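Local coordinates for putative polyprenyl synthetase (Streptomyces coelicolor, PDB 3NF2) that probably condenses isopentenyl diphosphate with allylic diphosphates in a metal-dependent reaction, lengthening linear isoprenoid chains as a member of the FPP/GGPP synthase family, at the interface of chains A and B. Numbering follows the deposited sequence. Chains: chain A/B, Putative polyprenyl synthetase.

Contact 1: the interface of chains A and B. Residues chain A 29-31, 116-117, 120; chain B 97, 156, 159-160, 163.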
# COMPACT_ATOMS: atom_id res chain seq x y z
N PRO A 29 -10.73 -14.06 -2.33
CA PRO A 29 -12.04 -13.41 -2.55
C PRO A 29 -12.39 -12.36 -1.49
O PRO A 29 -12.12 -12.58 -0.31
CB PRO A 29 -13.01 -14.59 -2.47
CG PRO A 29 -12.20 -15.74 -3.03
CD PRO A 29 -10.80 -15.52 -2.50
N PRO A 30 -12.98 -11.21 -1.89
CA PRO A 30 -13.44 -10.82 -3.23
C PRO A 30 -12.39 -10.11 -4.09
O PRO A 30 -12.71 -9.63 -5.18
CB PRO A 30 -14.56 -9.82 -2.91
CG PRO A 30 -14.06 -9.12 -1.68
CD PRO A 30 -13.24 -10.15 -0.91
N MET A 31 -11.15 -10.05 -3.60
CA MET A 31 -10.09 -9.24 -4.24
C MET A 31 -9.77 -9.66 -5.67
O MET A 31 -9.44 -8.82 -6.49
CB MET A 31 -8.81 -9.21 -3.39
CG MET A 31 -9.04 -8.78 -1.94
SD MET A 31 -7.51 -8.36 -1.08
CE MET A 31 -6.83 -10.00 -0.87
N ALA A 116 -13.87 0.94 0.43
CA ALA A 116 -13.12 -0.06 1.21
C ALA A 116 -12.40 -1.07 0.34
O ALA A 116 -11.22 -1.38 0.56
CB ALA A 116 -14.03 -0.78 2.21
N GLN A 117 -13.12 -1.60 -0.65
CA GLN A 117 -12.55 -2.59 -1.56
C GLN A 117 -11.53 -2.02 -2.54
O GLN A 117 -10.63 -2.73 -2.98
CB GLN A 117 -13.66 -3.36 -2.27
CG GLN A 117 -14.03 -4.67 -1.58
CD GLN A 117 -15.49 -5.02 -1.73
OE1 GLN A 117 -16.34 -4.55 -0.96
NE2 GLN A 117 -15.81 -5.85 -2.72
N LEU A 120 -8.38 -1.85 -0.41
CA LEU A 120 -7.93 -3.20 -0.11
C LEU A 120 -7.21 -3.83 -1.31
O LEU A 120 -6.07 -4.28 -1.20
CB LEU A 120 -9.13 -4.03 0.28
CG LEU A 120 -8.94 -5.48 0.72
CD1 LEU A 120 -8.36 -5.55 2.12
CD2 LEU A 120 -10.28 -6.22 0.63
N MET B 97 -11.49 1.73 6.20
CA MET B 97 -12.34 0.68 5.64
C MET B 97 -13.47 0.29 6.60
O MET B 97 -14.58 0.00 6.16
CB MET B 97 -11.50 -0.55 5.29
CG MET B 97 -10.63 -0.40 4.05
SD MET B 97 -9.82 -1.93 3.55
CE MET B 97 -8.23 -1.74 4.29
N ILE B 156 -3.50 -8.17 4.64
CA ILE B 156 -4.45 -7.75 3.61
C ILE B 156 -5.53 -8.84 3.44
O ILE B 156 -6.73 -8.53 3.42
CB ILE B 156 -3.74 -7.41 2.27
CG1 ILE B 156 -2.88 -6.15 2.42
CG2 ILE B 156 -4.74 -7.21 1.15
CD1 ILE B 156 -1.70 -6.10 1.46
N GLN B 159 -7.93 -8.79 6.44
CA GLN B 159 -8.87 -7.71 6.21
C GLN B 159 -9.92 -8.03 5.13
O GLN B 159 -11.09 -7.68 5.30
CB GLN B 159 -8.11 -6.41 5.89
CG GLN B 159 -9.00 -5.18 5.75
CD GLN B 159 -9.76 -4.84 7.02
OE1 GLN B 159 -9.39 -5.27 8.12
NE2 GLN B 159 -10.83 -4.06 6.88
N ALA B 160 -9.52 -8.71 4.06
CA ALA B 160 -10.47 -9.20 3.04
C ALA B 160 -11.47 -10.16 3.66
O ALA B 160 -12.67 -10.08 3.38
CB ALA B 160 -9.74 -9.88 1.87
N ILE B 163 -13.97 -8.06 5.85
CA ILE B 163 -14.98 -7.50 4.94
C ILE B 163 -15.95 -8.57 4.38
O ILE B 163 -17.16 -8.36 4.33
CB ILE B 163 -14.30 -6.69 3.80
CG1 ILE B 163 -13.49 -5.53 4.39
CG2 ILE B 163 -15.34 -6.15 2.81
CD1 ILE B 163 -12.56 -4.86 3.40
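A:Leu120 drives its two methyl groups into a groove of B's helix 139-165 and hides 73 Å² of its surface there. Its CG stands anti to the backbone N (chi1 -177°), which points the fork at the partner. The CD1 branch settles against the CG of B:Gln159 at 3.7 Å, beside the carbonyl oxygen of B:Ile156. The CD2 branch meets B:Ile163 tip to tip, 3.8 Å from its CD1, and also touches the backbone of B:Ala160. On one flank the thioether SD of B:Met97 comes within 3.3 Å of the carbonyl O of A:Ala116, while its CG packs on the alanine's CA. On the other flank A:Met31, bent at its last torsion (chi3 -72°), crosses B:Ile156 at about a right angle, its SD 3.7 Å from CG2, and its CE and CG reach the CB of B:Ala160. An alanine in place of A:Met31 would probably leave a gap over B:Ile156 CG2 and B:Ala160 CB. The packing thins toward the margin: the OE1 of A:Gln117 stays 4.2 Å from CG2 of B:Ile163, and A:Pro29 and A:Pro30, joined by a cis peptide bond, barely graze B:Ala160. No polar pair bonds across the patch. This is knob-into-groove helix packing, joining the subunits by shape and bringing B:Met97, at a variable position within the family's DDxxD metal-binding motif, up against the neighbouring chain.

Contact 2: the interface of chains A and B. Residues chain A 89, 93, 119, 123, 126; chain B 89, 93, 119, 123, 126.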
# COMPACT_ATOMS: atom_id res chain seq x y z
N PHE A 89 -2.16 -0.26 -8.56
CA PHE A 89 -2.33 0.12 -7.15
C PHE A 89 -2.44 1.63 -7.05
O PHE A 89 -3.29 2.15 -6.33
CB PHE A 89 -1.14 -0.43 -6.33
CG PHE A 89 -0.53 0.55 -5.33
CD1 PHE A 89 0.69 1.17 -5.60
CD2 PHE A 89 -1.15 0.82 -4.11
CE1 PHE A 89 1.28 2.06 -4.69
CE2 PHE A 89 -0.57 1.71 -3.18
CZ PHE A 89 0.64 2.34 -3.48
N HIS A 93 -6.05 3.70 -5.86
CA HIS A 93 -5.99 4.64 -4.76
C HIS A 93 -6.12 6.09 -5.19
O HIS A 93 -6.86 6.85 -4.56
CB HIS A 93 -4.71 4.44 -3.96
CG HIS A 93 -4.71 3.20 -3.12
ND1 HIS A 93 -3.76 2.95 -2.16
CD2 HIS A 93 -5.56 2.14 -3.09
CE1 HIS A 93 -4.02 1.79 -1.58
NE2 HIS A 93 -5.11 1.28 -2.13
N ILE A 119 -9.41 0.43 -1.66
CA ILE A 119 -8.24 0.53 -0.78
C ILE A 119 -7.57 -0.82 -0.62
O ILE A 119 -6.35 -0.93 -0.71
CB ILE A 119 -8.62 1.08 0.61
CG1 ILE A 119 -9.14 2.51 0.49
CG2 ILE A 119 -7.40 1.08 1.55
CD1 ILE A 119 -10.10 2.93 1.59
N ASP A 123 -3.97 -2.10 -2.02
CA ASP A 123 -2.92 -2.63 -1.13
C ASP A 123 -2.43 -4.02 -1.56
O ASP A 123 -1.24 -4.32 -1.45
CB ASP A 123 -3.42 -2.73 0.31
CG ASP A 123 -3.60 -1.38 0.96
OD1 ASP A 123 -3.03 -0.40 0.46
OD2 ASP A 123 -4.32 -1.30 1.97
N PHE A 126 -0.07 -3.87 -4.57
CA PHE A 126 1.22 -3.34 -4.17
C PHE A 126 2.05 -4.39 -3.40
O PHE A 126 3.26 -4.52 -3.62
CB PHE A 126 1.06 -2.04 -3.36
CG PHE A 126 2.36 -1.36 -2.99
CD1 PHE A 126 3.49 -1.42 -3.82
CD2 PHE A 126 2.45 -0.62 -1.83
CE1 PHE A 126 4.68 -0.79 -3.45
CE2 PHE A 126 3.64 0.01 -1.46
CZ PHE A 126 4.76 -0.08 -2.27
N PHE B 89 0.43 1.15 8.75
CA PHE B 89 -0.20 1.19 7.43
C PHE B 89 -1.50 0.41 7.47
O PHE B 89 -2.53 0.85 6.96
CB PHE B 89 0.78 0.62 6.37
CG PHE B 89 0.15 -0.36 5.37
CD1 PHE B 89 0.40 -1.73 5.49
CD2 PHE B 89 -0.62 0.09 4.30
CE1 PHE B 89 -0.15 -2.65 4.57
CE2 PHE B 89 -1.17 -0.82 3.37
CZ PHE B 89 -0.94 -2.19 3.51
N HIS B 93 -5.41 2.21 7.10
CA HIS B 93 -6.33 1.72 6.09
C HIS B 93 -7.50 0.94 6.66
O HIS B 93 -8.64 1.14 6.23
CB HIS B 93 -5.57 0.87 5.07
CG HIS B 93 -4.72 1.67 4.14
ND1 HIS B 93 -4.14 1.13 3.01
CD2 HIS B 93 -4.35 2.98 4.16
CE1 HIS B 93 -3.45 2.07 2.38
NE2 HIS B 93 -3.56 3.19 3.06
N ILE B 119 -5.39 7.21 3.26
CA ILE B 119 -4.95 6.28 2.20
C ILE B 119 -3.51 6.53 1.81
O ILE B 119 -2.72 5.61 1.69
CB ILE B 119 -5.85 6.38 0.95
CG1 ILE B 119 -7.27 5.96 1.28
CG2 ILE B 119 -5.32 5.48 -0.18
CD1 ILE B 119 -8.34 6.59 0.40
N ASP B 123 -0.21 4.25 2.47
CA ASP B 123 0.67 3.80 1.38
C ASP B 123 2.14 4.17 1.59
O ASP B 123 3.03 3.39 1.26
CB ASP B 123 0.22 4.38 0.03
CG ASP B 123 -1.08 3.80 -0.45
OD1 ASP B 123 -1.47 2.71 0.02
OD2 ASP B 123 -1.72 4.42 -1.32
N PHE B 126 3.86 1.92 4.16
CA PHE B 126 4.09 0.60 3.59
C PHE B 126 5.28 0.61 2.61
O PHE B 126 6.10 -0.31 2.61
CB PHE B 126 2.81 0.04 2.94
CG PHE B 126 2.94 -1.37 2.42
CD1 PHE B 126 3.76 -2.32 3.03
CD2 PHE B 126 2.19 -1.77 1.33
CE1 PHE B 126 3.87 -3.62 2.53
CE2 PHE B 126 2.29 -3.07 0.82
CZ PHE B 126 3.14 -3.99 1.42
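In A:His93 and B:Asp123 alike, the first torsion sets CG anti to the carbonyl carbon (chi1 -73° and -70°), and the two side chains thereby meet tip to tip across the dimer. Imidazole and carboxylate lie nearly coplanar. The ND1-H of A:His93 points in the plane of its ring to the syn lone pair of B:Asp123 OD2, 2.7 Å away and almost straight at 171°. The other oxygen, OD1, lies 3.2 Å from the same ND1, so the carboxylate leans both of its oxygens toward the ring. The far nitrogen is occupied within its own chain: NE2 donates to the carbonyl O of A:Ile119 at 2.9 Å, and a ring held at both nitrogens can hardly turn. CG2 of B:Ile119 lies over one face of the imidazole, 3.8 Å from A:His93 CG, and A:Phe89 CD2 over the other. A:Phe89 presents its rim to the carboxylate, CE2 being 3.5 Å from B:Asp123 CG with the planes steeply inclined, and one face of this ring is covered by the CB of A:Phe126. The phenyl groups of A:Phe126 and B:Phe126 slide past each other in an edge-to-face arrangement, their centroids 5.0 Å apart and CD2 facing CD2 at 3.4 Å. Every contact recurs with the chains exchanged. The patch lies where helices 77-98 and 115-134 of both subunits gather around the two-fold axis, and the histidine comes immediately before the DDxxD motif of helix 77-98.

Contact 3: the interface of chains A and B. Residues chain A 126-127, 130, 134, 145, 149; chain B 126-127, 130, 134, 145, 149.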
# COMPACT_ATOMS: atom_id res chain seq x y z
N PHE A 126 -0.07 -3.87 -4.57
CA PHE A 126 1.22 -3.34 -4.17
C PHE A 126 2.05 -4.39 -3.40
O PHE A 126 3.26 -4.52 -3.62
CB PHE A 126 1.06 -2.04 -3.36
CG PHE A 126 2.36 -1.36 -2.99
CD1 PHE A 126 3.49 -1.42 -3.82
CD2 PHE A 126 2.45 -0.62 -1.83
CE1 PHE A 126 4.68 -0.79 -3.45
CE2 PHE A 126 3.64 0.01 -1.46
CZ PHE A 126 4.76 -0.08 -2.27
N ALA A 127 1.39 -5.16 -2.54
CA ALA A 127 2.09 -6.26 -1.87
C ALA A 127 2.46 -7.40 -2.84
O ALA A 127 3.53 -8.01 -2.72
CB ALA A 127 1.29 -6.78 -0.69
N ASN A 130 5.78 -6.69 -4.96
CA ASN A 130 6.98 -7.02 -4.20
C ASN A 130 7.20 -8.53 -4.13
O ASN A 130 8.34 -8.99 -4.18
CB ASN A 130 6.89 -6.44 -2.78
CG ASN A 130 6.95 -4.94 -2.77
OD1 ASN A 130 7.72 -4.33 -3.50
ND2 ASN A 130 6.14 -4.32 -1.92
N LEU A 134 10.47 -10.74 -5.26
CA LEU A 134 11.18 -11.41 -4.17
C LEU A 134 11.04 -12.95 -4.17
O LEU A 134 11.93 -13.63 -3.66
CB LEU A 134 10.79 -10.82 -2.81
CG LEU A 134 11.21 -9.37 -2.49
CD1 LEU A 134 10.30 -8.73 -1.45
CD2 LEU A 134 12.66 -9.28 -2.03
N THR A 145 13.68 -5.06 -6.46
CA THR A 145 12.65 -4.60 -5.52
C THR A 145 13.01 -3.23 -4.93
O THR A 145 12.13 -2.41 -4.69
CB THR A 145 12.39 -5.63 -4.37
OG1 THR A 145 12.31 -6.95 -4.91
CG2 THR A 145 11.07 -5.33 -3.63
N THR A 149 10.68 0.05 -5.12
CA THR A 149 10.36 0.80 -3.91
C THR A 149 10.61 2.30 -4.08
O THR A 149 9.79 3.11 -3.66
CB THR A 149 11.14 0.25 -2.69
OG1 THR A 149 10.90 -1.16 -2.59
CG2 THR A 149 10.72 0.96 -1.37
N PHE B 126 3.86 1.92 4.16
CA PHE B 126 4.09 0.60 3.59
C PHE B 126 5.28 0.61 2.61
O PHE B 126 6.10 -0.31 2.61
CB PHE B 126 2.81 0.04 2.94
CG PHE B 126 2.94 -1.37 2.42
CD1 PHE B 126 3.76 -2.32 3.03
CD2 PHE B 126 2.19 -1.77 1.33
CE1 PHE B 126 3.87 -3.62 2.53
CE2 PHE B 126 2.29 -3.07 0.82
CZ PHE B 126 3.14 -3.99 1.42
N ALA B 127 5.39 1.66 1.81
CA ALA B 127 6.56 1.80 0.93
C ALA B 127 7.85 2.09 1.73
O ALA B 127 8.92 1.58 1.37
CB ALA B 127 6.32 2.85 -0.13
N ASN B 130 9.50 -1.20 3.31
CA ASN B 130 10.32 -1.91 2.33
C ASN B 130 11.65 -1.20 2.10
O ASN B 130 12.68 -1.85 1.91
CB ASN B 130 9.57 -2.05 1.01
CG ASN B 130 8.38 -2.98 1.11
OD1 ASN B 130 8.45 -4.02 1.75
ND2 ASN B 130 7.29 -2.61 0.48
N LEU B 134 15.48 -2.65 2.46
CA LEU B 134 16.24 -2.74 1.21
C LEU B 134 17.40 -1.73 1.10
O LEU B 134 18.37 -2.00 0.39
CB LEU B 134 15.31 -2.65 -0.01
CG LEU B 134 14.32 -3.81 -0.27
CD1 LEU B 134 13.12 -3.35 -1.08
CD2 LEU B 134 14.99 -4.99 -0.96
N THR B 145 12.91 -8.66 3.59
CA THR B 145 11.80 -8.01 2.88
C THR B 145 10.79 -9.05 2.36
O THR B 145 9.59 -8.80 2.35
CB THR B 145 12.28 -7.10 1.71
OG1 THR B 145 13.40 -6.32 2.14
CG2 THR B 145 11.17 -6.15 1.23
N THR B 149 6.86 -9.10 3.22
CA THR B 149 5.87 -9.17 2.16
C THR B 149 4.82 -10.27 2.41
O THR B 149 3.64 -10.04 2.21
CB THR B 149 6.55 -9.38 0.78
OG1 THR B 149 7.53 -8.36 0.60
CG2 THR B 149 5.52 -9.34 -0.38
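The CZ of A:Phe126 reaches beyond the central aromatic pair to B:Ala127, 4.0 Å from its CB, and the exchanged contact does the same on the opposite flank. Farther along helix 115-134, A:Leu134 crosses B:Thr145 at about a right angle, its CD1 3.8 Å from the threonine CG2. The same methyl group also lies 3.5 Å from the hydroxyl OG1 of B:Thr149. That threonine shows how a polar residue can serve an apolar surface: with OG1 anti to the carbonyl carbon (chi1 -54°), the hydroxyl turns back along its own helix and donates to the B:Thr145 carbonyl O at 2.7 Å, from above the carbonyl plane. CG2 is thereby left to face chain A, where it sits 3.3 Å from the carbonyl O of A:Ala127 and 4.0 Å from CB of A:Asn130. The hydroxyl's hydrogen bond is thus spent within one chain, and what it and CG2 offer chain A are van der Waals contacts. The polar part of the patch is the pair A:Asn130 and B:Asn130, which meet tip to tip on the two-fold axis with their amide planes 70° apart. Their side-chain nitrogens, ND2 and ND2, stand 3.2 Å from each other, yet neither N-H points at its twin, and the pair makes no hydrogen bond.

Contact 4: the interface of chains A and B. Residues chain A 27, 123, 127-128, 131; chain B 126, 149, 152-153, 156.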
# COMPACT_ATOMS: atom_id res chain seq x y z
N LEU A 27 -5.62 -14.05 -5.91
CA LEU A 27 -5.94 -13.25 -4.72
C LEU A 27 -7.19 -13.77 -4.01
O LEU A 27 -8.15 -14.20 -4.65
CB LEU A 27 -6.15 -11.78 -5.08
CG LEU A 27 -5.06 -10.87 -5.63
CD1 LEU A 27 -5.73 -9.58 -6.12
CD2 LEU A 27 -3.99 -10.54 -4.60
N ASP A 123 -3.97 -2.10 -2.02
CA ASP A 123 -2.92 -2.63 -1.13
C ASP A 123 -2.43 -4.02 -1.56
O ASP A 123 -1.24 -4.32 -1.45
CB ASP A 123 -3.42 -2.73 0.31
CG ASP A 123 -3.60 -1.38 0.96
OD1 ASP A 123 -3.03 -0.40 0.46
OD2 ASP A 123 -4.32 -1.30 1.97
N ALA A 127 1.39 -5.16 -2.54
CA ALA A 127 2.09 -6.26 -1.87
C ALA A 127 2.46 -7.40 -2.84
O ALA A 127 3.53 -8.01 -2.72
CB ALA A 127 1.29 -6.78 -0.69
N LEU A 128 1.57 -7.67 -3.80
CA LEU A 128 1.83 -8.71 -4.81
C LEU A 128 3.02 -8.39 -5.72
O LEU A 128 3.71 -9.30 -6.20
CB LEU A 128 0.56 -8.96 -5.65
CG LEU A 128 0.55 -10.13 -6.64
CD1 LEU A 128 0.84 -11.50 -5.98
CD2 LEU A 128 -0.76 -10.16 -7.37
N GLU A 131 6.10 -9.28 -4.03
CA GLU A 131 6.14 -10.73 -4.00
C GLU A 131 6.65 -11.29 -5.32
O GLU A 131 7.51 -12.16 -5.33
CB GLU A 131 4.74 -11.30 -3.72
CG GLU A 131 4.70 -12.79 -3.44
CD GLU A 131 4.98 -13.12 -1.98
OE1 GLU A 131 6.16 -13.15 -1.58
OE2 GLU A 131 4.00 -13.35 -1.23
N PHE B 126 3.86 1.92 4.16
CA PHE B 126 4.09 0.60 3.59
C PHE B 126 5.28 0.61 2.61
O PHE B 126 6.10 -0.31 2.61
CB PHE B 126 2.81 0.04 2.94
CG PHE B 126 2.94 -1.37 2.42
CD1 PHE B 126 3.76 -2.32 3.03
CD2 PHE B 126 2.19 -1.77 1.33
CE1 PHE B 126 3.87 -3.62 2.53
CE2 PHE B 126 2.29 -3.07 0.82
CZ PHE B 126 3.14 -3.99 1.42
N THR B 149 6.86 -9.10 3.22
CA THR B 149 5.87 -9.17 2.16
C THR B 149 4.82 -10.27 2.41
O THR B 149 3.64 -10.04 2.21
CB THR B 149 6.55 -9.38 0.78
OG1 THR B 149 7.53 -8.36 0.60
CG2 THR B 149 5.52 -9.34 -0.38
N SER B 152 2.57 -9.04 5.12
CA SER B 152 1.76 -7.92 4.68
C SER B 152 0.64 -8.41 3.78
O SER B 152 -0.48 -7.93 3.90
CB SER B 152 2.62 -6.87 3.97
OG SER B 152 3.11 -7.40 2.75
N ARG B 153 0.94 -9.37 2.90
CA ARG B 153 -0.08 -9.99 2.03
C ARG B 153 -1.11 -10.68 2.90
O ARG B 153 -2.32 -10.67 2.60
CB ARG B 153 0.53 -11.00 1.05
CG ARG B 153 1.56 -10.42 0.06
CD ARG B 153 1.44 -10.95 -1.37
NE ARG B 153 1.25 -12.40 -1.44
CZ ARG B 153 0.25 -13.00 -2.09
NH1 ARG B 153 -0.67 -12.28 -2.73
NH2 ARG B 153 0.17 -14.32 -2.10
N ILE B 156 -3.50 -8.17 4.64
CA ILE B 156 -4.45 -7.75 3.61
C ILE B 156 -5.53 -8.84 3.44
O ILE B 156 -6.73 -8.53 3.42
CB ILE B 156 -3.74 -7.41 2.27
CG1 ILE B 156 -2.88 -6.15 2.42
CG2 ILE B 156 -4.74 -7.21 1.15
CD1 ILE B 156 -1.70 -6.10 1.46
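The guanidinium of B:Arg153 and the carboxylate of A:Glu131 meet with their planes steeply crossed, 76° apart. The glutamate OE2 accepts from NE at 2.9 Å, a hydrogen bond that is also a salt bridge, but it is tilted out of the guanidinium plane and is met on its anti side, with only 134° at the hydrogen. The bond is therefore a bent, one-oxygen pairing and not the parallel two-pronged kind. The methyl CD1 of A:Leu128 lies over the guanidinium face toward which OE2 is tilted, 3.7 Å from NH1, and A:Leu27 brings CD2 toward the same nitrogen from beyond the tip. Bends at chi2 and at chi3 (-44°) carry the arginine slantwise across chain A's helix 115-134, where its CG packs on the CB of A:Ala127 at 3.7 Å. Replacing B:Arg153 by an alanine would probably leave the A:Glu131 carboxylate without its charged mate and open a gap beside A:Leu128 and A:Ala127. The small A:Ala127 also receives B:Ile156, whose CD1 comes within 3.7 Å of its CB and 3.5 Å of the carbonyl O of A:Asp123. Under the glutamate's stem, CG2 of B:Thr149 touches A:Glu131 CA at 3.9 Å. Behind this row B:Ser152 OG stands between its backbone N and carbonyl carbon and donates back to the B:Thr149 carbonyl O, 2.8 Å away.

Helix 115-134 runs through all four contacts, from A:Ala116 in contact 1 to A:Leu134 in contact 3, whose C-alpha centres lie about 19 Å apart. Contact 4 bridges the set, about 12 Å from contact 1, 9 Å from contact 2 and 8 Å from contact 3. It shares B:Ile156 with the first, A:Asp123 with the second and A:Ala127 with the third, while B:Phe126 joins contacts 2, 3 and 4. Helix 139-165 of the partner lines contacts 1, 3 and 4. With each patch repeated by the two-fold, they form one continuous helical seam, as expected for a dimeric synthase of this family.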